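Local coordinates for methanol--corrinoid protein co-methyltransferase (Methanosarcina barkeri, PDB 2I2X), which catalyses the transfer of the methyl group of methanol to the cob(I)amide cofactor carried by its partner subunit MtaC, the entry step of methanogenesis from methanol, at residues G216-A221 with K267-E272; P283-G288 with C307-N312; N388-A393 with D434-F439. All coordinates share one frame; numbering follows the deposited sequence.

From the N terminus, the first contact to close is contact 1, where the loop after strand 213-216 meets K267-E272 across 45 largely helical intervening residues. Contact 2 follows, pairing strand 285-287 with strand 309-311 after a short excursion without helix or strand. Contact 3 closes last, joining the starts of helices 389-409 and 436-450; the three loops follow in series, none nested or crossing. Contacts 1 and 2 lie about 10 Å apart between centres and meet directly: D268 OD2 and S311 OG are probably hydrogen-bonded, and E287 packs against D268 and C269. Both belong to the TIM barrel, whereas contact 3 lies in the helical periphery, about 23 Å from contact 1 between centres.

Contact 1: G216-A221 with K267-E272; sequences GDTDCA and KDCGYE. With ZN (zinc ion), chain Q.
The loop leaving strand 213-216 runs past the type I turn K267-G270, with T218 CA only 4.6 Å from G270 CA, so backbone approaches backbone closely. G216, whose conformation is one that would jam a CB against the preceding carbonyl, releases the chain from the strand, and D217 fixes what follows: its OD1 accepts from T218 N at 2.7 Å through the anti lone pair, while R253 and W200 hold the same carboxylate. T218 then fills the space between the segments. With OG1 beside the backbone N (chi1 -51°), the methyl CG2 stands anti to it and touches both C269 SG and G270 N; the distance of 3.2 Å from T218 CG2 to C269 SG marks tight packing. A little further on, D219 N donates to E272 OE1 at 2.9 Å, almost straight (164°) and to the syn lone pair. E272 reaches it by a first torsion that sets CG between backbone N and carbonyl carbon, followed by a bend at chi2; S254 also bonds OE1, and R247 pairs with OE2. Beyond T218, the two cysteines converge on the zinc, C220 with its sulfur anti to the backbone N, C269 with its sulfur in the crowded position between N and carbonyl carbon. C220 SG lies 3.7 Å from C269 SG. The metal is bound by C220 SG at 2.2 Å and by C269 SG at 2.4 Å, and E164 completes the protein ligands. K267, bent along its chain, forms a salt bridge through NZ with E84 and a weaker one with D268 OD1. The neighbouring A221 touches the corrinoid. Two sulfurs and a carboxylate should give the zinc an electron-rich, probably anionic protein environment, consistent with a metal that binds and activates methanol beside the cobalt.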
ATOM      1  N   GLY A 216       6.674  10.144  23.606  1.00  7.11           N
ATOM      2  CA  GLY A 216       7.871  10.770  23.037  1.00  6.96           C
ATOM      3  C   GLY A 216       7.567  11.535  21.760  1.00  7.59           C
ATOM      4  O   GLY A 216       6.446  11.478  21.253  1.00  7.68           O
ATOM      5  N   ASP A 217       8.593  12.208  21.240  1.00  7.80           N
ATOM      6  CA  ASP A 217       8.536  13.241  20.181  1.00  8.03           C
ATOM      7  C   ASP A 217       9.319  12.719  18.962  1.00  7.42           C
ATOM      8  O   ASP A 217       9.633  11.534  18.889  1.00  7.92           O
ATOM      9  CB  ASP A 217       9.245  14.495  20.730  1.00  8.41           C
ATOM     10  CG  ASP A 217       8.751  15.793  20.119  1.00  9.52           C
ATOM     11  OD1 ASP A 217       8.817  15.978  18.889  1.00 10.73           O
ATOM     12  OD2 ASP A 217       8.337  16.672  20.899  1.00 13.06           O
ATOM     13  N   THR A 218       9.662  13.599  18.031  1.00  6.98           N
ATOM     14  CA  THR A 218      10.382  13.234  16.793  1.00  6.86           C
ATOM     15  C   THR A 218      10.893  14.495  16.232  1.00  6.13           C
ATOM     16  O   THR A 218      10.135  15.477  16.120  1.00  3.96           O
ATOM     17  CB  THR A 218       9.428  12.972  15.599  1.00  6.83           C
ATOM     18  OG1 THR A 218       8.413  12.078  15.955  1.00 11.90           O
ATOM     19  CG2 THR A 218      10.139  12.442  14.432  1.00  5.54           C
ATOM     20  N   ASP A 219      12.111  14.433  15.724  1.00  6.82           N
ATOM     21  CA  ASP A 219      12.603  15.565  14.989  1.00  8.17           C
ATOM     22  C   ASP A 219      12.091  15.729  13.566  1.00  9.44           C
ATOM     23  O   ASP A 219      12.832  16.250  12.709  1.00 10.34           O
ATOM     24  CB  ASP A 219      14.099  15.611  14.969  1.00  7.73           C
ATOM     25  CG  ASP A 219      14.601  17.016  14.848  1.00  9.60           C
ATOM     26  OD1 ASP A 219      14.009  17.912  15.513  1.00  8.62           O
ATOM     27  OD2 ASP A 219      15.566  17.227  14.081  1.00 11.76           O
ATOM     28  N   CYS A 220      10.848  15.311  13.317  1.00 10.07           N
ATOM     29  CA  CYS A 220      10.254  15.359  11.982  1.00 10.88           C
ATOM     30  C   CYS A 220      10.393  16.711  11.296  1.00 11.09           C
ATOM     31  O   CYS A 220      10.746  16.795  10.122  1.00 11.06           O
ATOM     32  CB  CYS A 220       8.777  15.040  12.045  1.00 10.52           C
ATOM     33  SG  CYS A 220       8.180  14.332  10.445  1.00 14.46           S
ATOM     34  N   ALA A 221      10.130  17.770  12.061  1.00 11.43           N
ATOM     35  CA  ALA A 221      10.097  19.128  11.543  1.00 10.58           C
ATOM     36  C   ALA A 221      11.466  19.609  11.069  1.00 10.16           C
ATOM     37  O   ALA A 221      11.545  20.607  10.360  1.00 11.13           O
ATOM     38  CB  ALA A 221       9.489  20.081  12.572  1.00  9.39           C
ATOM     39  N   LYS A 267       7.885   8.268  18.687  1.00  8.77           N
ATOM     40  CA  LYS A 267       7.232   8.366  17.387  1.00  8.64           C
ATOM     41  C   LYS A 267       7.964   7.732  16.245  1.00  7.56           C
ATOM     42  O   LYS A 267       9.162   7.878  16.101  1.00  6.23           O
ATOM     43  CB  LYS A 267       7.009   9.831  17.021  1.00  8.54           C
ATOM     44  CG  LYS A 267       5.769  10.416  17.671  1.00 11.26           C
ATOM     45  CD  LYS A 267       4.579  10.130  16.811  1.00 15.08           C
ATOM     46  CE  LYS A 267       4.626  10.973  15.561  1.00 14.42           C
ATOM     47  NZ  LYS A 267       3.647  10.441  14.598  1.00 14.65           N
ATOM     48  N   ASP A 268       7.167   7.086  15.398  1.00  8.19           N
ATOM     49  CA  ASP A 268       7.604   6.362  14.210  1.00  7.92           C
ATOM     50  C   ASP A 268       8.560   7.118  13.295  1.00  8.10           C
ATOM     51  O   ASP A 268       9.555   6.562  12.835  1.00  8.37           O
ATOM     52  CB  ASP A 268       6.371   5.893  13.426  1.00  7.50           C
ATOM     53  CG  ASP A 268       5.419   7.025  13.091  1.00  7.41           C
ATOM     54  OD1 ASP A 268       5.696   8.193  13.461  1.00  7.87           O
ATOM     55  OD2 ASP A 268       4.394   6.759  12.436  1.00  3.68           O
ATOM     56  N   CYS A 269       8.266   8.375  13.016  1.00  8.33           N
ATOM     57  CA  CYS A 269       9.095   9.135  12.080  1.00  9.56           C
ATOM     58  C   CYS A 269      10.411   9.624  12.707  1.00  8.28           C
ATOM     59  O   CYS A 269      11.229  10.289  12.035  1.00  7.91           O
ATOM     60  CB  CYS A 269       8.314  10.298  11.461  1.00 10.04           C
ATOM     61  SG  CYS A 269       7.622  11.464  12.657  1.00 14.20           S
ATOM     62  N   GLY A 270      10.618   9.255  13.965  1.00  7.60           N
ATOM     63  CA  GLY A 270      11.893   9.485  14.659  1.00  7.44           C
ATOM     64  C   GLY A 270      12.920   8.445  14.242  1.00  8.00           C
ATOM     65  O   GLY A 270      13.249   7.533  15.002  1.00  8.02           O
ATOM     66  N   TYR A 271      13.453   8.565  13.030  1.00  7.21           N
ATOM     67  CA  TYR A 271      14.475   7.636  12.624  1.00  6.31           C
ATOM     68  C   TYR A 271      15.676   7.636  13.558  1.00  6.23           C
ATOM     69  O   TYR A 271      16.376   6.624  13.659  1.00  5.81           O
ATOM     70  CB  TYR A 271      14.924   7.972  11.230  1.00  6.59           C
ATOM     71  CG  TYR A 271      13.950   7.595  10.125  1.00  7.79           C
ATOM     72  CD1 TYR A 271      12.899   8.432   9.792  1.00  5.68           C
ATOM     73  CD2 TYR A 271      14.133   6.429   9.370  1.00  7.12           C
ATOM     74  CE1 TYR A 271      12.047   8.130   8.753  1.00  5.55           C
ATOM     75  CE2 TYR A 271      13.271   6.107   8.338  1.00  6.17           C
ATOM     76  CZ  TYR A 271      12.225   6.972   8.025  1.00  7.05           C
ATOM     77  OH  TYR A 271      11.352   6.700   6.973  1.00  7.93           O
ATOM     78  N   GLU A 272      15.938   8.775  14.213  1.00  6.15           N
ATOM     79  CA  GLU A 272      17.007   8.867  15.178  1.00  6.61           C
ATOM     80  C   GLU A 272      16.719   8.050  16.449  1.00  7.21           C
ATOM     81  O   GLU A 272      17.590   7.932  17.324  1.00  7.03           O
ATOM     82  CB  GLU A 272      17.279  10.338  15.541  1.00  7.70           C
ATOM     83  CG  GLU A 272      16.171  11.078  16.371  1.00  8.15           C
ATOM     84  CD  GLU A 272      14.991  11.559  15.529  1.00  9.57           C
ATOM     85  OE1 GLU A 272      14.188  12.374  16.069  1.00  9.63           O
ATOM     86  OE2 GLU A 272      14.852  11.116  14.348  1.00  7.45           O
TER
HETATM   87 ZN    ZN Q 501       6.530  13.158  11.368  1.00 20.92          ZN

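Contact 2: P283-G288 with C307-N312; sequences PMTMEG and CDCWSN
M284 O is gripped by two backbone donors of the facing segment: D308 N at 2.8 Å, nearly along the C=O axis, and C309 N at 3.2 Å from above the carbonyl plane. The amide of the same residue donates in return to D308 OD2 at 2.9 Å, meeting the carboxylate from above its plane; K277 forms a salt bridge to that oxygen and may offset its charge. Further along, M286 N binds C309 O and S311 N binds M286 O, both at 2.9 Å. The short strands 285-287 and 309-311 are parallel neighbours in the barrel sheet, their axes 33° apart. T285 and C309 share one face, where T285 CG2 packs over the C309 carbonyl; E42 holds T285 OG1. On the other, M286 CG touches C307 CB at 3.5 Å. W310, CG anti to its backbone N (chi1 -177°), swings its six-membered ring against G288, CH2 lying 3.3 Å from G288 N, while NE1 bonds D336. A water over one ring face joins G288 N to S311 O. E287 is bonded to H295; the nearby E313 carboxylate would tend to raise its proton affinity, while zinc and potassium, each about 6 Å from the side chain, would tend to lower it.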
ATOM      1  N   PRO A 283      11.628   1.698  24.591  1.00  6.61           N
ATOM      2  CA  PRO A 283      11.133   1.206  23.336  1.00  7.13           C
ATOM      3  C   PRO A 283      10.837   2.323  22.335  1.00  7.20           C
ATOM      4  O   PRO A 283      10.529   3.456  22.746  1.00  7.20           O
ATOM      5  CB  PRO A 283       9.841   0.477  23.743  1.00  6.79           C
ATOM      6  CG  PRO A 283       9.357   1.274  24.857  1.00  7.39           C
ATOM      7  CD  PRO A 283      10.609   1.563  25.642  1.00  7.14           C
ATOM      8  N   MET A 284      10.900   1.986  21.035  1.00  6.34           N
ATOM      9  CA  MET A 284      10.715   2.972  19.964  1.00  5.94           C
ATOM     10  C   MET A 284       9.925   2.375  18.797  1.00  6.66           C
ATOM     11  O   MET A 284      10.127   1.226  18.423  1.00  6.39           O
ATOM     12  CB  MET A 284      12.056   3.458  19.440  1.00  4.24           C
ATOM     13  CG  MET A 284      12.969   4.075  20.489  1.00  5.87           C
ATOM     14  SD  MET A 284      12.433   5.718  21.059  1.00  5.20           S
ATOM     15  CE  MET A 284      12.913   5.615  22.791  1.00  9.50           C
ATOM     16  N   THR A 285       9.020   3.169  18.230  1.00  7.09           N
ATOM     17  CA  THR A 285       8.445   2.842  16.947  1.00  7.35           C
ATOM     18  C   THR A 285       9.363   3.282  15.812  1.00  7.33           C
ATOM     19  O   THR A 285      10.045   4.311  15.915  1.00  7.04           O
ATOM     20  CB  THR A 285       7.096   3.506  16.798  1.00  7.02           C
ATOM     21  OG1 THR A 285       6.314   3.170  17.942  1.00  9.89           O
ATOM     22  CG2 THR A 285       6.389   3.007  15.571  1.00  5.60           C
ATOM     23  N   MET A 286       9.372   2.508  14.725  1.00  7.37           N
ATOM     24  CA  MET A 286      10.119   2.894  13.514  1.00  7.17           C
ATOM     25  C   MET A 286       9.215   2.768  12.292  1.00  7.45           C
ATOM     26  O   MET A 286       8.099   2.220  12.394  1.00  8.23           O
ATOM     27  CB  MET A 286      11.382   2.050  13.349  1.00  6.47           C
ATOM     28  CG  MET A 286      12.284   1.999  14.588  1.00  6.13           C
ATOM     29  SD  MET A 286      13.157   3.541  15.007  1.00  5.80           S
ATOM     30  CE  MET A 286      14.375   3.721  13.673  1.00  2.00           C
ATOM     31  N   GLU A 287       9.688   3.267  11.147  1.00  6.86           N
ATOM     32  CA  GLU A 287       8.978   3.155   9.874  1.00  6.53           C
ATOM     33  C   GLU A 287       9.996   3.077   8.754  1.00  6.90           C
ATOM     34  O   GLU A 287      11.022   3.770   8.789  1.00  7.04           O
ATOM     35  CB  GLU A 287       8.084   4.368   9.634  1.00  6.29           C
ATOM     36  CG  GLU A 287       8.849   5.680   9.501  1.00  7.82           C
ATOM     37  CD  GLU A 287       7.940   6.887   9.577  1.00 11.07           C
ATOM     38  OE1 GLU A 287       7.043   6.887  10.438  1.00 10.88           O
ATOM     39  OE2 GLU A 287       8.091   7.819   8.763  1.00 10.54           O
ATOM     40  N   GLY A 288       9.711   2.256   7.751  1.00  6.57           N
ATOM     41  CA  GLY A 288      10.608   2.120   6.626  1.00  6.83           C
ATOM     42  C   GLY A 288       9.897   1.561   5.418  1.00  6.84           C
ATOM     43  O   GLY A 288       8.966   2.160   4.893  1.00  6.88           O
ATOM     44  N   CYS A 307      13.464  -2.094  16.175  1.00  3.13           N
ATOM     45  CA  CYS A 307      12.203  -1.439  16.468  1.00  3.64           C
ATOM     46  C   CYS A 307      11.418  -2.199  17.531  1.00  3.95           C
ATOM     47  O   CYS A 307      11.623  -3.374  17.717  1.00  3.97           O
ATOM     48  CB  CYS A 307      11.355  -1.301  15.209  1.00  3.58           C
ATOM     49  SG  CYS A 307      10.774  -2.889  14.547  1.00  4.47           S
ATOM     50  N   ASP A 308      10.506  -1.514  18.212  1.00  4.44           N
ATOM     51  CA  ASP A 308       9.561  -2.166  19.098  1.00  5.05           C
ATOM     52  C   ASP A 308       8.178  -2.124  18.478  1.00  5.31           C
ATOM     53  O   ASP A 308       7.408  -3.098  18.581  1.00  5.71           O
ATOM     54  CB  ASP A 308       9.585  -1.538  20.487  1.00  4.73           C
ATOM     55  CG  ASP A 308      10.971  -1.656  21.143  1.00  8.17           C
ATOM     56  OD1 ASP A 308      11.221  -2.678  21.839  1.00  9.67           O
ATOM     57  OD2 ASP A 308      11.822  -0.747  20.931  1.00  7.76           O
ATOM     58  N   CYS A 309       7.861  -1.006  17.824  1.00  4.90           N
ATOM     59  CA  CYS A 309       6.626  -0.902  17.033  1.00  5.00           C
ATOM     60  C   CYS A 309       6.980  -0.513  15.610  1.00  4.98           C
ATOM     61  O   CYS A 309       8.042   0.059  15.367  1.00  5.02           O
ATOM     62  CB  CYS A 309       5.627   0.061  17.680  1.00  4.53           C
ATOM     63  SG  CYS A 309       5.499  -0.228  19.481  1.00  5.46           S
ATOM     64  N   TRP A 310       6.107  -0.852  14.672  1.00  5.19           N
ATOM     65  CA  TRP A 310       6.426  -0.772  13.249  1.00  5.24           C
ATOM     66  C   TRP A 310       5.245  -0.117  12.576  1.00  5.68           C
ATOM     67  O   TRP A 310       4.117  -0.627  12.651  1.00  5.27           O
ATOM     68  CB  TRP A 310       6.671  -2.167  12.721  1.00  5.00           C
ATOM     69  CG  TRP A 310       7.081  -2.329  11.278  1.00  5.93           C
ATOM     70  CD1 TRP A 310       6.508  -3.182  10.369  1.00  6.24           C
ATOM     71  CD2 TRP A 310       8.172  -1.694  10.599  1.00  5.88           C
ATOM     72  NE1 TRP A 310       7.160  -3.105   9.164  1.00  8.66           N
ATOM     73  CE2 TRP A 310       8.195  -2.210   9.274  1.00  8.56           C
ATOM     74  CE3 TRP A 310       9.133  -0.742  10.973  1.00  5.87           C
ATOM     75  CZ2 TRP A 310       9.143  -1.803   8.314  1.00  6.93           C
ATOM     76  CZ3 TRP A 310      10.083  -0.337  10.021  1.00  6.49           C
ATOM     77  CH2 TRP A 310      10.075  -0.871   8.701  1.00  7.11           C
ATOM     78  N   SER A 311       5.519   1.038  11.961  1.00  5.75           N
ATOM     79  CA  SER A 311       4.498   1.907  11.426  1.00  5.78           C
ATOM     80  C   SER A 311       4.545   2.151   9.886  1.00  6.07           C
ATOM     81  O   SER A 311       5.594   2.010   9.264  1.00  5.14           O
ATOM     82  CB  SER A 311       4.594   3.230  12.179  1.00  5.39           C
ATOM     83  OG  SER A 311       3.947   4.284  11.479  1.00  3.53           O
ATOM     84  N   ASN A 312       3.398   2.539   9.313  1.00  6.45           N
ATOM     85  CA  ASN A 312       3.275   2.914   7.888  1.00  6.96           C
ATOM     86  C   ASN A 312       3.275   4.420   7.697  1.00  7.79           C
ATOM     87  O   ASN A 312       3.023   4.910   6.582  1.00  7.09           O
ATOM     88  CB  ASN A 312       1.950   2.391   7.305  1.00  6.68           C
ATOM     89  CG  ASN A 312       0.755   3.097   7.915  1.00  5.41           C
ATOM     90  OD1 ASN A 312       0.630   3.129   9.129  1.00  2.88           O
ATOM     91  ND2 ASN A 312      -0.101   3.707   7.082  1.00  5.31           N
TER
HETATM   92  O   HOH W   1       7.447   0.816   7.779  1.00  2.00           O

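Contact 3: N388-A393 with D434-F439; sequences NIYLRA and DDMDKF
Y390 and F439 both carry CG anti to the backbone N (chi1 159° and -178°), which sends each ring toward the other segment. The result is an offset stack, with centroids 4.4 Å apart and planes inclined by 26°. CE1 of the tyrosine lies over one face of F439, while F439 CB sits over a face of Y390, 4.0 Å from its centroid, in a CH-pi contact. The D434 carbonyl lies at the tyrosine edge, near the ring plane, and the phenol OH is bonded to the carbonyl of P433, anchoring the far end of the ring; its turn is set by the stack with F439. Fully extended, M436 slides past Y390 in the opposite direction: its CG touches Y390 CB at 3.5 Å, and its terminal CE reaches I389 CG1 at 3.7 Å. L391 CD1 crosses D434, whose carboxylate is paired with K394.

N388 and D435 are the N-caps of the two helices. N388 OD1 accepts from L391 N at 2.8 Å, and D435 OD2 takes K438 N at 2.8 Å. The other arm of the asparagine turns across the gap, where one water accepts from N388 ND2 at 2.9 Å and from M436 N, and donates to D434 O at 3.0 Å. Helix 181-210 adds L185 against Y390, and Y186 and C190 against F439. The two helix starts are thus joined by aromatic and methionine packing, far from the zinc and corrinoid sites, with a single bridging water the polar link found between the two segments.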
ATOM      1  N   ASN A 388      25.582  18.767  28.908  1.00 13.93           N
ATOM      2  CA  ASN A 388      25.753  19.900  28.036  1.00 13.54           C
ATOM      3  C   ASN A 388      25.028  19.682  26.686  1.00 13.91           C
ATOM      4  O   ASN A 388      25.476  18.878  25.835  1.00 13.79           O
ATOM      5  CB  ASN A 388      27.259  20.036  27.819  1.00 13.17           C
ATOM      6  CG  ASN A 388      27.651  21.344  27.157  1.00 15.27           C
ATOM      7  OD1 ASN A 388      27.118  21.706  26.102  1.00 16.49           O
ATOM      8  ND2 ASN A 388      28.618  22.050  27.761  1.00 13.45           N
ATOM      9  N   ILE A 389      23.929  20.405  26.470  1.00 13.37           N
ATOM     10  CA  ILE A 389      23.095  20.165  25.283  1.00 12.50           C
ATOM     11  C   ILE A 389      23.724  20.591  23.964  1.00 12.30           C
ATOM     12  O   ILE A 389      23.432  19.991  22.912  1.00 12.08           O
ATOM     13  CB  ILE A 389      21.672  20.775  25.406  1.00 12.76           C
ATOM     14  CG1 ILE A 389      21.721  22.297  25.665  1.00 13.62           C
ATOM     15  CG2 ILE A 389      20.873  20.040  26.487  1.00 12.94           C
ATOM     16  CD1 ILE A 389      20.354  22.988  25.579  1.00 13.59           C
ATOM     17  N   TYR A 390      24.551  21.632  23.990  1.00 11.64           N
ATOM     18  CA  TYR A 390      25.263  22.028  22.779  1.00 11.23           C
ATOM     19  C   TYR A 390      26.382  21.044  22.487  1.00 11.31           C
ATOM     20  O   TYR A 390      26.475  20.476  21.398  1.00 11.80           O
ATOM     21  CB  TYR A 390      25.849  23.421  22.962  1.00 11.94           C
ATOM     22  CG  TYR A 390      27.004  23.780  22.052  1.00 10.73           C
ATOM     23  CD1 TYR A 390      26.797  24.021  20.707  1.00  8.93           C
ATOM     24  CD2 TYR A 390      28.295  23.905  22.552  1.00 14.08           C
ATOM     25  CE1 TYR A 390      27.828  24.361  19.867  1.00 10.03           C
ATOM     26  CE2 TYR A 390      29.368  24.263  21.709  1.00 14.52           C
ATOM     27  CZ  TYR A 390      29.112  24.499  20.358  1.00 13.83           C
ATOM     28  OH  TYR A 390      30.129  24.864  19.488  1.00 12.45           O
ATOM     29  N   LEU A 391      27.248  20.859  23.470  1.00 11.06           N
ATOM     30  CA  LEU A 391      28.426  20.057  23.285  1.00 10.60           C
ATOM     31  C   LEU A 391      28.096  18.606  22.950  1.00  9.95           C
ATOM     32  O   LEU A 391      28.787  18.003  22.131  1.00 10.26           O
ATOM     33  CB  LEU A 391      29.342  20.169  24.512  1.00 10.51           C
ATOM     34  CG  LEU A 391      30.741  19.533  24.417  1.00 11.83           C
ATOM     35  CD1 LEU A 391      31.500  19.959  23.163  1.00 11.46           C
ATOM     36  CD2 LEU A 391      31.556  19.795  25.690  1.00 11.53           C
ATOM     37  N   ARG A 392      27.079  18.031  23.590  1.00  9.01           N
ATOM     38  CA  ARG A 392      26.671  16.653  23.244  1.00  8.00           C
ATOM     39  C   ARG A 392      26.201  16.543  21.793  1.00  7.95           C
ATOM     40  O   ARG A 392      26.519  15.578  21.102  1.00  8.08           O
ATOM     41  CB  ARG A 392      25.640  16.069  24.229  1.00  7.11           C
ATOM     42  CG  ARG A 392      24.218  16.563  24.106  1.00  5.51           C
ATOM     43  CD  ARG A 392      23.425  16.205  25.395  1.00  5.21           C
ATOM     44  NE  ARG A 392      21.988  16.378  25.206  1.00  4.47           N
ATOM     45  CZ  ARG A 392      21.042  15.855  25.984  1.00  5.25           C
ATOM     46  NH1 ARG A 392      21.344  15.139  27.059  1.00  3.23           N
ATOM     47  NH2 ARG A 392      19.776  16.048  25.675  1.00  6.36           N
ATOM     48  N   ALA A 393      25.474  17.555  21.337  1.00  7.87           N
ATOM     49  CA  ALA A 393      25.011  17.626  19.965  1.00  8.08           C
ATOM     50  C   ALA A 393      26.166  17.793  18.979  1.00  8.74           C
ATOM     51  O   ALA A 393      26.203  17.141  17.900  1.00  8.28           O
ATOM     52  CB  ALA A 393      23.984  18.742  19.800  1.00  7.38           C
ATOM     53  N   ASP A 434      34.251  25.066  22.017  1.00 20.18           N
ATOM     54  CA  ASP A 434      33.647  24.079  22.919  1.00 20.25           C
ATOM     55  C   ASP A 434      32.661  24.664  23.903  1.00 18.81           C
ATOM     56  O   ASP A 434      31.755  23.961  24.339  1.00 19.73           O
ATOM     57  CB  ASP A 434      34.692  23.238  23.658  1.00 21.46           C
ATOM     58  CG  ASP A 434      34.962  21.901  22.969  1.00 24.40           C
ATOM     59  OD1 ASP A 434      34.506  21.699  21.820  1.00 25.55           O
ATOM     60  OD2 ASP A 434      35.631  21.043  23.586  1.00 29.48           O
ATOM     61  N   ASP A 435      32.821  25.946  24.219  1.00 16.94           N
ATOM     62  CA  ASP A 435      31.974  26.652  25.190  1.00 14.92           C
ATOM     63  C   ASP A 435      30.590  26.998  24.642  1.00 14.59           C
ATOM     64  O   ASP A 435      30.461  27.778  23.676  1.00 13.59           O
ATOM     65  CB  ASP A 435      32.679  27.931  25.650  1.00 14.28           C
ATOM     66  CG  ASP A 435      31.802  28.800  26.522  1.00 14.43           C
ATOM     67  OD1 ASP A 435      31.677  28.481  27.732  1.00 13.62           O
ATOM     68  OD2 ASP A 435      31.228  29.799  26.002  1.00 13.44           O
ATOM     69  N   MET A 436      29.558  26.468  25.299  1.00 14.12           N
ATOM     70  CA  MET A 436      28.176  26.677  24.873  1.00 13.92           C
ATOM     71  C   MET A 436      27.756  28.146  24.790  1.00 14.25           C
ATOM     72  O   MET A 436      27.256  28.568  23.747  1.00 14.71           O
ATOM     73  CB  MET A 436      27.198  25.888  25.762  1.00 13.51           C
ATOM     74  CG  MET A 436      25.733  26.010  25.345  1.00 12.67           C
ATOM     75  SD  MET A 436      24.595  24.961  26.287  1.00 14.02           S
ATOM     76  CE  MET A 436      23.013  25.776  26.142  1.00  4.52           C
ATOM     77  N   ASP A 437      27.903  28.913  25.877  1.00 14.85           N
ATOM     78  CA  ASP A 437      27.494  30.355  25.894  1.00 15.13           C
ATOM     79  C   ASP A 437      28.024  31.150  24.709  1.00 14.76           C
ATOM     80  O   ASP A 437      27.274  31.852  24.057  1.00 15.16           O
ATOM     81  CB  ASP A 437      27.884  31.046  27.209  1.00 15.29           C
ATOM     82  CG  ASP A 437      27.269  30.371  28.424  1.00 17.46           C
ATOM     83  OD1 ASP A 437      26.175  29.775  28.286  1.00 20.63           O
ATOM     84  OD2 ASP A 437      27.888  30.414  29.514  1.00 20.77           O
ATOM     85  N   LYS A 438      29.311  31.025  24.415  1.00 14.61           N
ATOM     86  CA  LYS A 438      29.888  31.608  23.208  1.00 14.99           C
ATOM     87  C   LYS A 438      29.040  31.314  21.952  1.00 15.73           C
ATOM     88  O   LYS A 438      28.638  32.240  21.214  1.00 16.23           O
ATOM     89  CB  LYS A 438      31.264  30.991  23.023  1.00 15.16           C
ATOM     90  CG  LYS A 438      32.280  31.689  22.154  1.00 15.15           C
ATOM     91  CD  LYS A 438      31.882  32.972  21.508  1.00 16.67           C
ATOM     92  CE  LYS A 438      33.059  33.390  20.633  1.00 18.52           C
ATOM     93  NZ  LYS A 438      32.674  34.277  19.500  1.00 19.10           N
ATOM     94  N   PHE A 439      28.797  30.024  21.695  1.00 15.39           N
ATOM     95  CA  PHE A 439      28.060  29.584  20.532  1.00 15.55           C
ATOM     96  C   PHE A 439      26.638  30.122  20.597  1.00 15.70           C
ATOM     97  O   PHE A 439      26.124  30.682  19.617  1.00 15.95           O
ATOM     98  CB  PHE A 439      28.046  28.051  20.454  1.00 15.69           C
ATOM     99  CG  PHE A 439      27.332  27.505  19.237  1.00 16.20           C
ATOM    100  CD1 PHE A 439      27.977  27.477  17.985  1.00 15.47           C
ATOM    101  CD2 PHE A 439      26.033  27.007  19.345  1.00 13.11           C
ATOM    102  CE1 PHE A 439      27.343  26.963  16.862  1.00 15.86           C
ATOM    103  CE2 PHE A 439      25.385  26.483  18.244  1.00 15.45           C
ATOM    104  CZ  PHE A 439      26.040  26.460  16.977  1.00 17.16           C
TER
HETATM  105  O   HOH W   2      30.318  24.259  26.936  1.00 27.38           O